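PDB 2QV5: uncharacterized protein Atu2773 from Agrobacterium tumefaciens, which is of unknown function but belongs to the divergent polysaccharide deacetylase family and may therefore act on a carbohydrate substrate. Local coordinates for residues 15-20 with 155-160; 39-44 with 62-67; 52-57 with 229-234. All coordinates share one frame; numbering follows the deposited sequence. Where two conformers were deposited one is given.

Contact 1: residues 15-20 with 155-160; sequences RPMEQY and GLLFLD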
ATOM      1  N   ARG A  15      15.864   1.700   8.740  1.00 11.97           N
ATOM      2  CA  ARG A  15      14.826   0.848   8.189  1.00  6.20           C
ATOM      3  C   ARG A  15      14.427   1.399   6.826  1.00 11.70           C
ATOM      4  O   ARG A  15      14.465   2.612   6.625  1.00  9.97           O
ATOM      5  CB  ARG A  15      13.617   0.865   9.131  1.00  9.61           C
ATOM      6  CG  ARG A  15      13.893   0.215  10.468  1.00 14.41           C
ATOM      7  CD  ARG A  15      12.721   0.385  11.421  1.00 14.50           C
ATOM      8  NE  ARG A  15      12.614   1.776  11.852  1.00 31.91           N
ATOM      9  CZ  ARG A  15      11.672   2.242  12.665  1.00 40.51           C
ATOM     10  NH1 ARG A  15      10.740   1.423  13.143  1.00 35.10           N
ATOM     11  NH2 ARG A  15      11.662   3.531  12.998  1.00 29.78           N
ATOM     12  N   PRO A  16      14.062   0.514   5.880  1.00 11.59           N
ATOM     13  CA  PRO A  16      13.462   0.948   4.607  1.00 12.97           C
ATOM     14  C   PRO A  16      12.315   1.942   4.772  1.00 12.42           C
ATOM     15  O   PRO A  16      12.232   2.915   4.018  1.00 14.16           O
ATOM     16  CB  PRO A  16      12.952  -0.356   3.998  1.00 11.31           C
ATOM     17  CG  PRO A  16      13.869  -1.397   4.533  1.00 14.16           C
ATOM     18  CD  PRO A  16      14.263  -0.948   5.923  1.00 11.22           C
ATOM     19  N   MET A  17      11.479   1.740   5.789  1.00 11.30           N
ATOM     20  CA  MET A  17      10.351   2.638   6.043  1.00 12.35           C
ATOM     21  C   MET A  17      10.746   4.076   6.454  1.00 12.80           C
ATOM     22  O   MET A  17       9.923   4.972   6.355  1.00 17.10           O
ATOM     23  CB  MET A  17       9.389   2.024   7.064  1.00 12.67           C
ATOM     24  CG  MET A  17       9.925   1.846   8.480  1.00 15.52           C
ATOM     25  SD  MET A  17       8.631   1.067   9.504  1.00 15.87           S
ATOM     26  CE  MET A  17       7.410   2.308   9.521  1.00 11.28           C
ATOM     27  N   GLU A  18      11.989   4.259   6.925  1.00 11.39           N
ATOM     28  CA  GLU A  18      12.593   5.574   7.177  1.00 13.71           C
ATOM     29  C   GLU A  18      13.369   6.069   5.950  1.00 11.89           C
ATOM     30  O   GLU A  18      13.229   7.222   5.531  1.00 11.23           O
ATOM     31  CB  GLU A  18      13.543   5.503   8.383  1.00 13.55           C
ATOM     32  CG  GLU A  18      12.862   5.227   9.714  1.00 20.75           C
ATOM     33  CD  GLU A  18      13.831   4.778  10.820  1.00 20.74           C
ATOM     34  OE1 GLU A  18      14.752   3.974  10.538  1.00 19.49           O
ATOM     35  OE2 GLU A  18      13.642   5.211  11.981  1.00 19.57           O
ATOM     36  N   GLN A  19      14.182   5.186   5.379  1.00  9.74           N
ATOM     37  CA  GLN A  19      15.081   5.530   4.276  1.00 11.31           C
ATOM     38  C   GLN A  19      14.342   6.038   3.024  1.00 12.75           C
ATOM     39  O   GLN A  19      14.790   6.980   2.372  1.00 10.52           O
ATOM     40  CB  GLN A  19      15.949   4.310   3.941  1.00 13.52           C
ATOM     41  CG  GLN A  19      17.220   4.645   3.205  1.00 18.67           C
ATOM     42  CD  GLN A  19      18.080   3.430   2.901  1.00 24.88           C
ATOM     43  OE1 GLN A  19      17.961   2.385   3.549  1.00 29.77           O
ATOM     44  NE2 GLN A  19      18.958   3.564   1.903  1.00 22.85           N
ATOM     45  N   TYR A  20      13.196   5.436   2.721  1.00  8.30           N
ATOM     46  CA  TYR A  20      12.451   5.744   1.495  1.00  9.41           C
ATOM     47  C   TYR A  20      11.139   6.471   1.756  1.00 12.47           C
ATOM     48  O   TYR A  20      10.284   6.567   0.873  1.00 11.05           O
ATOM     49  CB  TYR A  20      12.207   4.458   0.695  1.00  6.11           C
ATOM     50  CG  TYR A  20      13.487   3.690   0.511  1.00  9.32           C
ATOM     51  CD1 TYR A  20      14.564   4.252  -0.171  1.00 11.32           C
ATOM     52  CD2 TYR A  20      13.630   2.402   1.034  1.00 14.76           C
ATOM     53  CE1 TYR A  20      15.760   3.559  -0.319  1.00  9.97           C
ATOM     54  CE2 TYR A  20      14.814   1.700   0.891  1.00 17.86           C
ATOM     55  CZ  TYR A  20      15.872   2.277   0.208  1.00 16.01           C
ATOM     56  OH  TYR A  20      17.038   1.571   0.056  1.00 19.92           O
ATOM     57  N   GLY A 155      12.283  -4.182   8.499  1.00 12.80           N
ATOM     58  CA  GLY A 155      12.094  -2.751   8.681  1.00 11.90           C
ATOM     59  C   GLY A 155      11.046  -2.154   7.760  1.00 12.97           C
ATOM     60  O   GLY A 155      11.089  -0.960   7.456  1.00 15.01           O
ATOM     61  N   LEU A 156      10.106  -2.983   7.319  1.00  9.75           N
ATOM     62  CA  LEU A 156       9.031  -2.554   6.441  1.00  9.45           C
ATOM     63  C   LEU A 156       7.724  -2.437   7.222  1.00 12.45           C
ATOM     64  O   LEU A 156       7.498  -3.173   8.197  1.00 17.33           O
ATOM     65  CB  LEU A 156       8.828  -3.571   5.304  1.00  8.55           C
ATOM     66  CG  LEU A 156       9.972  -3.848   4.326  1.00 10.61           C
ATOM     67  CD1 LEU A 156       9.800  -5.214   3.649  1.00 13.44           C
ATOM     68  CD2 LEU A 156      10.044  -2.734   3.291  1.00  9.71           C
ATOM     69  N   LEU A 157       6.860  -1.524   6.779  1.00 12.12           N
ATOM     70  CA  LEU A 157       5.519  -1.399   7.343  1.00 11.01           C
ATOM     71  C   LEU A 157       4.577  -2.314   6.587  1.00  9.87           C
ATOM     72  O   LEU A 157       4.862  -2.677   5.455  1.00 12.42           O
ATOM     73  CB  LEU A 157       5.026   0.050   7.254  1.00 10.32           C
ATOM     74  CG  LEU A 157       4.739   0.704   5.894  1.00 15.08           C
ATOM     75  CD1 LEU A 157       3.316   0.451   5.401  1.00 10.47           C
ATOM     76  CD2 LEU A 157       4.938   2.172   6.084  1.00  8.98           C
ATOM     77  N   PHE A 158       3.459  -2.673   7.216  1.00 12.63           N
ATOM     78  CA  PHE A 158       2.406  -3.487   6.587  1.00 11.44           C
ATOM     79  C   PHE A 158       1.114  -2.664   6.549  1.00 11.09           C
ATOM     80  O   PHE A 158       0.566  -2.287   7.590  1.00 12.65           O
ATOM     81  CB  PHE A 158       2.211  -4.790   7.396  1.00 19.32           C
ATOM     82  CG  PHE A 158       1.254  -5.781   6.770  1.00 20.42           C
ATOM     83  CD1 PHE A 158       1.737  -6.861   6.037  1.00 29.60           C
ATOM     84  CD2 PHE A 158      -0.123  -5.661   6.949  1.00 26.44           C
ATOM     85  CE1 PHE A 158       0.865  -7.788   5.462  1.00 38.73           C
ATOM     86  CE2 PHE A 158      -1.004  -6.575   6.373  1.00 20.34           C
ATOM     87  CZ  PHE A 158      -0.512  -7.642   5.635  1.00 27.39           C
ATOM     88  N   LEU A 159       0.620  -2.382   5.354  1.00 11.67           N
ATOM     89  CA  LEU A 159      -0.651  -1.691   5.204  1.00 11.95           C
ATOM     90  C   LEU A 159      -1.716  -2.712   4.796  1.00 16.05           C
ATOM     91  O   LEU A 159      -1.615  -3.371   3.764  1.00 19.55           O
ATOM     92  CB  LEU A 159      -0.532  -0.545   4.182  1.00  9.82           C
ATOM     93  CG  LEU A 159      -1.819   0.244   3.906  1.00  7.88           C
ATOM     94  CD1 LEU A 159      -2.232   1.102   5.103  1.00  9.23           C
ATOM     95  CD2 LEU A 159      -1.680   1.090   2.673  1.00 14.30           C
ATOM     96  N   ASP A 160      -2.724  -2.869   5.636  1.00 15.05           N
ATOM     97  CA  ASP A 160      -3.821  -3.770   5.329  1.00 15.52           C
ATOM     98  C   ASP A 160      -4.915  -2.914   4.694  1.00 16.87           C
ATOM     99  O   ASP A 160      -5.312  -1.883   5.249  1.00 17.16           O
ATOM    100  CB  ASP A 160      -4.271  -4.463   6.628  1.00 10.79           C
ATOM    101  CG  ASP A 160      -5.293  -5.585   6.401  1.00 28.30           C
ATOM    102  OD1 ASP A 160      -6.283  -5.396   5.660  1.00 22.02           O
ATOM    103  OD2 ASP A 160      -5.119  -6.663   7.014  1.00 22.65           O
TER

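Contact 2: residues 39-44 with 62-67; sequences LGLSQT and AASGNS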
ATOM      1  N   LEU A  39      -0.117  -0.299  -9.887  1.00 12.42           N
ATOM      2  CA  LEU A  39       0.922   0.120 -10.849  1.00 14.59           C
ATOM      3  C   LEU A  39       1.680  -1.054 -11.434  1.00 13.35           C
ATOM      4  O   LEU A  39       2.009  -2.008 -10.719  1.00 13.70           O
ATOM      5  CB  LEU A  39       1.891   1.154 -10.251  1.00 12.47           C
ATOM      6  CG  LEU A  39       1.389   2.584 -10.448  1.00 16.89           C
ATOM      7  CD1 LEU A  39       0.414   3.004  -9.376  1.00 13.51           C
ATOM      8  CD2 LEU A  39       2.553   3.527 -10.492  1.00 27.89           C
ATOM      9  N   GLY A  40       1.898  -1.001 -12.749  1.00 12.10           N
ATOM     10  CA  GLY A  40       2.523  -2.091 -13.493  1.00 15.61           C
ATOM     11  C   GLY A  40       1.535  -3.010 -14.207  1.00 13.19           C
ATOM     12  O   GLY A  40       1.919  -3.722 -15.126  1.00 17.38           O
ATOM     13  N   LEU A  41       0.268  -2.994 -13.801  1.00 13.88           N
ATOM     14  CA  LEU A  41      -0.749  -3.844 -14.445  1.00 16.35           C
ATOM     15  C   LEU A  41      -1.191  -3.351 -15.824  1.00 20.96           C
ATOM     16  O   LEU A  41      -1.295  -4.145 -16.767  1.00 19.37           O
ATOM     17  CB  LEU A  41      -1.969  -4.055 -13.534  1.00 16.80           C
ATOM     18  CG  LEU A  41      -1.719  -4.748 -12.192  1.00 13.89           C
ATOM     19  CD1 LEU A  41      -2.935  -4.628 -11.259  1.00 22.28           C
ATOM     20  CD2 LEU A  41      -1.273  -6.212 -12.355  1.00 19.52           C
ATOM     21  N   SER A  42      -1.495  -2.057 -15.930  1.00 17.88           N
ATOM     22  CA  SER A  42      -1.743  -1.427 -17.229  1.00 15.47           C
ATOM     23  C   SER A  42      -0.655  -0.430 -17.517  1.00 18.93           C
ATOM     24  O   SER A  42      -0.389   0.454 -16.701  1.00 13.14           O
ATOM     25  CB  SER A  42      -3.093  -0.711 -17.260  1.00 17.10           C
ATOM     26  OG  SER A  42      -3.139   0.223 -18.325  1.00 22.38           O
ATOM     27  N   GLN A  43      -0.031  -0.550 -18.682  1.00 13.49           N
ATOM     28  CA  GLN A  43       1.016   0.390 -19.054  1.00 14.08           C
ATOM     29  C   GLN A  43       0.506   1.815 -19.269  1.00 17.19           C
ATOM     30  O   GLN A  43       1.142   2.773 -18.830  1.00 11.50           O
ATOM     31  CB  GLN A  43       1.820  -0.128 -20.260  1.00 16.58           C
ATOM     32  CG  GLN A  43       2.521  -1.470 -19.987  1.00 16.03           C
ATOM     33  CD  GLN A  43       3.290  -1.493 -18.661  1.00 12.50           C
ATOM     34  OE1 GLN A  43       4.219  -0.710 -18.462  1.00 18.77           O
ATOM     35  NE2 GLN A  43       2.901  -2.397 -17.756  1.00 13.76           N
ATOM     36  N   THR A  44      -0.638   1.961 -19.935  1.00 15.18           N
ATOM     37  CA  THR A  44      -1.223   3.284 -20.144  1.00 18.42           C
ATOM     38  C   THR A  44      -1.807   3.838 -18.845  1.00 17.15           C
ATOM     39  O   THR A  44      -1.706   5.037 -18.573  1.00 18.98           O
ATOM     40  CB  THR A  44      -2.290   3.301 -21.276  1.00 20.54           C
ATOM     41  OG1 THR A  44      -3.188   2.194 -21.121  1.00 21.14           O
ATOM     42  CG2 THR A  44      -1.625   3.238 -22.652  1.00 21.63           C
ATOM     43  N   ALA A  62       2.136  -3.375  -8.310  1.00 15.55           N
ATOM     44  CA  ALA A  62       1.665  -4.751  -8.362  1.00 16.61           C
ATOM     45  C   ALA A  62       2.850  -5.657  -8.617  1.00 18.26           C
ATOM     46  O   ALA A  62       3.610  -5.439  -9.559  1.00 13.80           O
ATOM     47  CB  ALA A  62       0.652  -4.909  -9.449  1.00 13.34           C
ATOM     48  N   ALA A  63       3.013  -6.678  -7.781  1.00 19.18           N
ATOM     49  CA  ALA A  63       4.183  -7.563  -7.897  1.00 23.01           C
ATOM     50  C   ALA A  63       4.176  -8.323  -9.231  1.00 25.56           C
ATOM     51  O   ALA A  63       5.222  -8.529  -9.829  1.00 21.29           O
ATOM     52  CB  ALA A  63       4.251  -8.517  -6.725  1.00 19.21           C
ATOM     53  N   SER A  64       2.983  -8.688  -9.704  1.00 27.56           N
ATOM     54  CA  SER A  64       2.805  -9.350 -11.005  1.00 29.13           C
ATOM     55  C   SER A  64       2.796  -8.394 -12.211  1.00 28.35           C
ATOM     56  O   SER A  64       2.514  -8.821 -13.335  1.00 28.66           O
ATOM     57  CB  SER A  64       1.506 -10.158 -10.999  1.00 29.87           C
ATOM     58  OG  SER A  64       0.392  -9.308 -10.757  1.00 30.31           O
ATOM     59  N   GLY A  65       3.095  -7.115 -11.983  1.00 23.07           N
ATOM     60  CA  GLY A  65       3.061  -6.103 -13.041  1.00 19.89           C
ATOM     61  C   GLY A  65       4.236  -6.169 -14.008  1.00 17.47           C
ATOM     62  O   GLY A  65       5.155  -6.972 -13.827  1.00 21.32           O
ATOM     63  N   ASN A  66       4.203  -5.327 -15.039  1.00 15.34           N
ATOM     64  CA  ASN A  66       5.271  -5.270 -16.049  1.00 13.40           C
ATOM     65  C   ASN A  66       5.880  -3.869 -16.077  1.00 13.41           C
ATOM     66  O   ASN A  66       5.228  -2.918 -15.638  1.00 13.07           O
ATOM     67  CB  ASN A  66       4.710  -5.633 -17.435  1.00 13.92           C
ATOM     68  CG  ASN A  66       4.085  -7.020 -17.471  1.00 23.60           C
ATOM     69  OD1 ASN A  66       4.756  -8.014 -17.221  1.00 24.42           O
ATOM     70  ND2 ASN A  66       2.791  -7.088 -17.787  1.00 18.00           N
ATOM     71  N   SER A  67       7.120  -3.762 -16.580  1.00 10.35           N
ATOM     72  CA  SER A  67       7.894  -2.511 -16.596  1.00 15.93           C
ATOM     73  C   SER A  67       7.984  -1.879 -15.207  1.00 11.60           C
ATOM     74  O   SER A  67       7.959  -0.646 -15.070  1.00 15.64           O
ATOM     75  CB  SER A  67       7.322  -1.517 -17.617  1.00 15.94           C
ATOM     76  OG  SER A  67       7.449  -2.038 -18.927  1.00 21.57           O
TER
HETATM   77  O   HOH W   1       1.329  -4.890 -17.845  1.00 21.66           O
HETATM   78  O   HOH W   2       5.510   0.132 -20.433  1.00 31.31           O

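Contact 3: residues 52-57 with 229-234; sequences DLPPEV and KWSREA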
ATOM      1  N   ASP A  52      -0.292  12.308 -13.646  1.00 16.97           N
ATOM      2  CA  ASP A  52      -1.363  13.104 -13.036  1.00 16.37           C
ATOM      3  C   ASP A  52      -1.362  13.274 -11.517  1.00 15.88           C
ATOM      4  O   ASP A  52      -1.784  14.322 -11.020  1.00 18.83           O
ATOM      5  CB  ASP A  52      -2.738  12.582 -13.468  1.00 16.68           C
ATOM      6  CG  ASP A  52      -3.016  12.785 -14.947  1.00 26.97           C
ATOM      7  OD1 ASP A  52      -2.230  13.473 -15.639  1.00 23.72           O
ATOM      8  OD2 ASP A  52      -4.033  12.236 -15.419  1.00 28.54           O
ATOM      9  N   LEU A  53      -0.948  12.249 -10.774  1.00 17.65           N
ATOM     10  CA  LEU A  53      -1.017  12.319  -9.310  1.00 18.19           C
ATOM     11  C   LEU A  53       0.131  13.175  -8.781  1.00 13.60           C
ATOM     12  O   LEU A  53       1.241  13.064  -9.275  1.00 14.65           O
ATOM     13  CB  LEU A  53      -0.991  10.920  -8.672  1.00 10.85           C
ATOM     14  CG  LEU A  53      -2.162   9.997  -9.059  1.00 15.41           C
ATOM     15  CD1 LEU A  53      -1.824   8.534  -8.850  1.00 18.23           C
ATOM     16  CD2 LEU A  53      -3.432  10.355  -8.307  1.00 11.28           C
ATOM     17  N   PRO A  54      -0.145  14.055  -7.798  1.00 14.20           N
ATOM     18  CA  PRO A  54       0.942  14.771  -7.126  1.00 12.64           C
ATOM     19  C   PRO A  54       1.809  13.802  -6.307  1.00 16.52           C
ATOM     20  O   PRO A  54       1.313  12.733  -5.898  1.00 13.05           O
ATOM     21  CB  PRO A  54       0.196  15.760  -6.222  1.00 14.08           C
ATOM     22  CG  PRO A  54      -1.115  15.122  -5.981  1.00 17.50           C
ATOM     23  CD  PRO A  54      -1.462  14.461  -7.273  1.00 11.01           C
ATOM     24  N   PRO A  55       3.101  14.146  -6.096  1.00 16.57           N
ATOM     25  CA  PRO A  55       4.071  13.256  -5.422  1.00 17.02           C
ATOM     26  C   PRO A  55       3.714  12.843  -3.992  1.00  9.50           C
ATOM     27  O   PRO A  55       4.326  11.929  -3.445  1.00 11.45           O
ATOM     28  CB  PRO A  55       5.359  14.079  -5.402  1.00 19.58           C
ATOM     29  CG  PRO A  55       4.967  15.463  -5.695  1.00 20.94           C
ATOM     30  CD  PRO A  55       3.742  15.390  -6.553  1.00 17.47           C
ATOM     31  N   GLU A  56       2.741  13.526  -3.403  1.00  9.99           N
ATOM     32  CA  GLU A  56       2.302  13.247  -2.038  1.00  9.72           C
ATOM     33  C   GLU A  56       1.451  11.984  -1.981  1.00 10.42           C
ATOM     34  O   GLU A  56       1.264  11.420  -0.918  1.00 10.07           O
ATOM     35  CB  GLU A  56       1.507  14.428  -1.487  1.00 10.79           C
ATOM     36  CG  GLU A  56       2.353  15.657  -1.129  1.00 21.58           C
ATOM     37  CD  GLU A  56       2.578  16.607  -2.312  1.00 34.63           C
ATOM     38  OE1 GLU A  56       2.157  16.291  -3.453  1.00 21.19           O
ATOM     39  OE2 GLU A  56       3.189  17.675  -2.094  1.00 39.07           O
ATOM     40  N   VAL A  57       0.927  11.567  -3.133  1.00 11.14           N
ATOM     41  CA  VAL A  57       0.139  10.346  -3.240  1.00 12.24           C
ATOM     42  C   VAL A  57       1.083   9.150  -3.263  1.00  6.36           C
ATOM     43  O   VAL A  57       2.005   9.068  -4.091  1.00 14.15           O
ATOM     44  CB  VAL A  57      -0.778  10.386  -4.483  1.00 11.21           C
ATOM     45  CG1 VAL A  57      -1.553   9.066  -4.666  1.00 14.39           C
ATOM     46  CG2 VAL A  57      -1.754  11.554  -4.376  1.00 14.33           C
ATOM     47  N   LYS A 229      -7.103  15.813  -8.408  1.00 16.31           N
ATOM     48  CA  LYS A 229      -7.773  17.087  -8.146  1.00 20.84           C
ATOM     49  C   LYS A 229      -7.964  17.365  -6.642  1.00 19.07           C
ATOM     50  O   LYS A 229      -7.626  18.454  -6.161  1.00 16.56           O
ATOM     51  CB  LYS A 229      -9.115  17.103  -8.874  1.00 21.51           C
ATOM     52  CG  LYS A 229      -9.936  18.373  -8.696  1.00 31.67           C
ATOM     53  CD  LYS A 229     -11.327  18.184  -9.292  1.00 40.75           C
ATOM     54  CE  LYS A 229     -12.165  19.449  -9.203  1.00 44.16           C
ATOM     55  NZ  LYS A 229     -12.081  20.097  -7.862  1.00 45.79           N
ATOM     56  N   TRP A 230      -8.509  16.380  -5.917  1.00 14.53           N
ATOM     57  CA  TRP A 230      -8.752  16.500  -4.477  1.00 12.62           C
ATOM     58  C   TRP A 230      -7.456  16.741  -3.664  1.00 16.45           C
ATOM     59  O   TRP A 230      -7.427  17.626  -2.798  1.00 17.43           O
ATOM     60  CB  TRP A 230      -9.497  15.259  -3.964  1.00 15.41           C
ATOM     61  CG  TRP A 230     -10.014  15.388  -2.549  1.00 16.63           C
ATOM     62  CD1 TRP A 230     -11.236  15.847  -2.162  1.00 13.81           C
ATOM     63  CD2 TRP A 230      -9.308  15.057  -1.345  1.00 16.53           C
ATOM     64  NE1 TRP A 230     -11.339  15.824  -0.791  1.00 19.22           N
ATOM     65  CE2 TRP A 230     -10.166  15.346  -0.266  1.00 14.18           C
ATOM     66  CE3 TRP A 230      -8.031  14.544  -1.075  1.00 19.79           C
ATOM     67  CZ2 TRP A 230      -9.792  15.139   1.071  1.00 25.66           C
ATOM     68  CZ3 TRP A 230      -7.655  14.346   0.254  1.00 18.67           C
ATOM     69  CH2 TRP A 230      -8.537  14.641   1.309  1.00 15.94           C
ATOM     70  N   SER A 231      -6.399  15.973  -3.962  1.00 14.97           N
ATOM     71  CA  SER A 231      -5.139  16.095  -3.227  0.50 18.24           C
ATOM     72  C   SER A 231      -4.453  17.438  -3.471  1.00 19.35           C
ATOM     73  O   SER A 231      -3.804  17.972  -2.568  1.00 21.03           O
ATOM     74  CB  SER A 231      -4.188  14.925  -3.523  0.50 18.31           C
ATOM     75  OG  SER A 231      -4.041  14.715  -4.914  0.50 16.22           O
ATOM     76  N   ARG A 232      -4.615  17.986  -4.679  1.00 14.88           N
ATOM     77  CA  ARG A 232      -4.073  19.321  -5.010  1.00 17.21           C
ATOM     78  C   ARG A 232      -4.811  20.452  -4.292  1.00 17.15           C
ATOM     79  O   ARG A 232      -4.236  21.514  -4.042  1.00 18.03           O
ATOM     80  CB  ARG A 232      -4.097  19.557  -6.516  1.00 21.37           C
ATOM     81  CG  ARG A 232      -2.984  18.844  -7.259  1.00 26.73           C
ATOM     82  CD  ARG A 232      -3.204  18.886  -8.761  1.00 31.42           C
ATOM     83  NE  ARG A 232      -2.523  17.778  -9.422  1.00 44.77           N
ATOM     84  CZ  ARG A 232      -1.232  17.771  -9.748  1.00 49.29           C
ATOM     85  NH1 ARG A 232      -0.459  18.820  -9.486  1.00 46.27           N
ATOM     86  NH2 ARG A 232      -0.705  16.706 -10.338  1.00 47.42           N
ATOM     87  N   GLU A 233      -6.073  20.211  -3.949  1.00 17.53           N
ATOM     88  CA  GLU A 233      -6.921  21.214  -3.293  1.00 22.71           C
ATOM     89  C   GLU A 233      -7.040  21.063  -1.768  1.00 21.24           C
ATOM     90  O   GLU A 233      -7.587  21.942  -1.096  1.00 22.08           O
ATOM     91  CB  GLU A 233      -8.299  21.220  -3.943  1.00 22.94           C
ATOM     92  CG  GLU A 233      -8.280  21.695  -5.396  1.00 21.92           C
ATOM     93  CD  GLU A 233      -9.651  21.624  -6.068  1.00 30.92           C
ATOM     94  OE1 GLU A 233     -10.630  21.207  -5.412  1.00 30.74           O
ATOM     95  OE2 GLU A 233      -9.747  21.992  -7.261  1.00 39.40           O
ATOM     96  N   ALA A 234      -6.498  19.966  -1.235  1.00 23.13           N
ATOM     97  CA  ALA A 234      -6.629  19.608   0.187  1.00 19.27           C
ATOM     98  C   ALA A 234      -5.999  20.619   1.142  1.00 21.10           C
ATOM     99  O   ALA A 234      -6.539  20.859   2.222  1.00 17.81           O
ATOM    100  CB  ALA A 234      -6.057  18.213   0.446  1.00 20.26           C
TER

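Contact 1: residues 15-20 with 155-160
Met17 N, in the short helix 16-19, donates to Gly155 O just ahead of strand 157-160 (3.2 Å, N-H...O angle 156°), while Arg15 CA and Gly155 CA lie 4.5 Å apart. Gly155 has a positive phi (76°) and no side chain, which lets the helix start sit directly against its backbone. Pro16 CD packs 3.5 Å from Gly155 O, and Pro16 CB meets one methyl of the next residue, Leu156 CD2, at 3.8 Å. Strand 157-160 runs between strands 128-131 and 180-186 in the parallel sheet, which curls into a barrel as in polysaccharide deacetylases; the N-terminal helix thus lies at the entry end of this strand. Met17 CG stands between its backbone N and carbonyl carbon (chi1 66°), 3.2 Å from Gly155 O, and the chain bends at its last torsion to bring CE within 4.0 Å of Leu157 CB. Arg15 meets Gly155 with CB, near its O, and CG, near its CA, then turns its guanidinium to Glu18, where NH2 and OE2 form a 2.8 Å salt bridge. Glu18 OE1 also accepts from Arg15 N at the helix start, and Met17 O is hydrogen-bonded to Ser245 OG, in helix 244-247.

Contact 2: residues 39-44 with 62-67
Gly40 and Gly65 bring two loops together with their CA atoms 4.1 Å apart, at the carboxyl ends of strands 30-39 and 58-62. These neighbouring parallel strands are joined through helix 43-52 as a beta-alpha-beta crossover. The tight part is backbone against backbone. Ala62 N donates to Leu39 O in the plane of that carbonyl (2.8 Å), continuing the pairing of the strands. Beyond the type I turn from Ala62 to Gly65, Asn66 N reaches Gly40 O, also at 2.8 Å and nearly straight at hydrogen (173°), although it approaches from above the carbonyl plane. The glycines present only hydrogens where the chains are closest. Beside them, Ala62 CB is met by Leu41 CG at 3.6 Å, and one branch, Leu41 CD2, continues toward Ser64 OG at 3.9 Å. The other side is looser, polar and watered. There the Gln43 side chain bends at its second torsion and meets Asn66 at about a right angle, the two side-chain amide planes 54° apart. Gln43 NE2 donates to Asn66 O over a longer 3.2 Å, from well above that carbonyl's plane (66°), while Gln43 OE1 is held by Trp71 NE1 of helix 68-78 and lies against Ser67 CB. One water ties this edge together, accepting from Gln43 NE2 and Asn66 ND2 and donating to Leu41 O at 2.9 Å.

Contact 3: residues 52-57 with 229-234
Arg232 supplies the polar link, donating from NH2 to Asp52 O at 2.7 Å with an N-H...O angle of 162°. The oxygen lies in the guanidinium plane, but the donor stands 44° above the plane of the carbonyl. Ser228 OG adds a weak bond to the same oxygen. Charge pairing is directed elsewhere: the Asp52 carboxylate forms its salt bridge with Lys48, its OD1 being 6.4 Å from Arg232 NH2, and Lys229 pairs with Glu233 along the helix. Van der Waals contacts centre on Pro54. The Arg232 chain is extended from CG to NE and crosses Pro54 obliquely; Pro54 CB lies 4.3 Å above the guanidinium, over its centre, and Pro54 CD 3.9 Å from NH2. Next to it, Ser231 CB approaches Pro54 CG at 3.9 Å. The Ser231 side chain is modelled in two conformers, so its hydroxyl's closer approach to the ring is doubtful; in one, OG has the carbonyl oxygens of Ile227 and Ser228 as acceptors for its one proton. The contact therefore rests the turn between helix 43-52 and strand 58-62 on the last part of helix 221-233, with Leu53 packed on Ile227 and both Leu53 and Val57 on Val36 of strand 30-39.

The three contacts lie almost equally far apart, their centres 21 to 22 Å from one another, and none touches another. Contacts 2 and 3 come nearest, about 6 Å between closest atoms, against about 9 Å for contacts 1 and 3 and about 12 Å for contacts 1 and 2. Helix 43-52 starts in contact 2 and ends in contact 3, which thus sit at opposite ends of it. Contacts 1 and 3 lie toward the entry ends of the parallel strands, and contact 2 at the exit ends. Exit-end loops usually form the active site in barrels of this kind, but no ligand or catalytic residue is identified here.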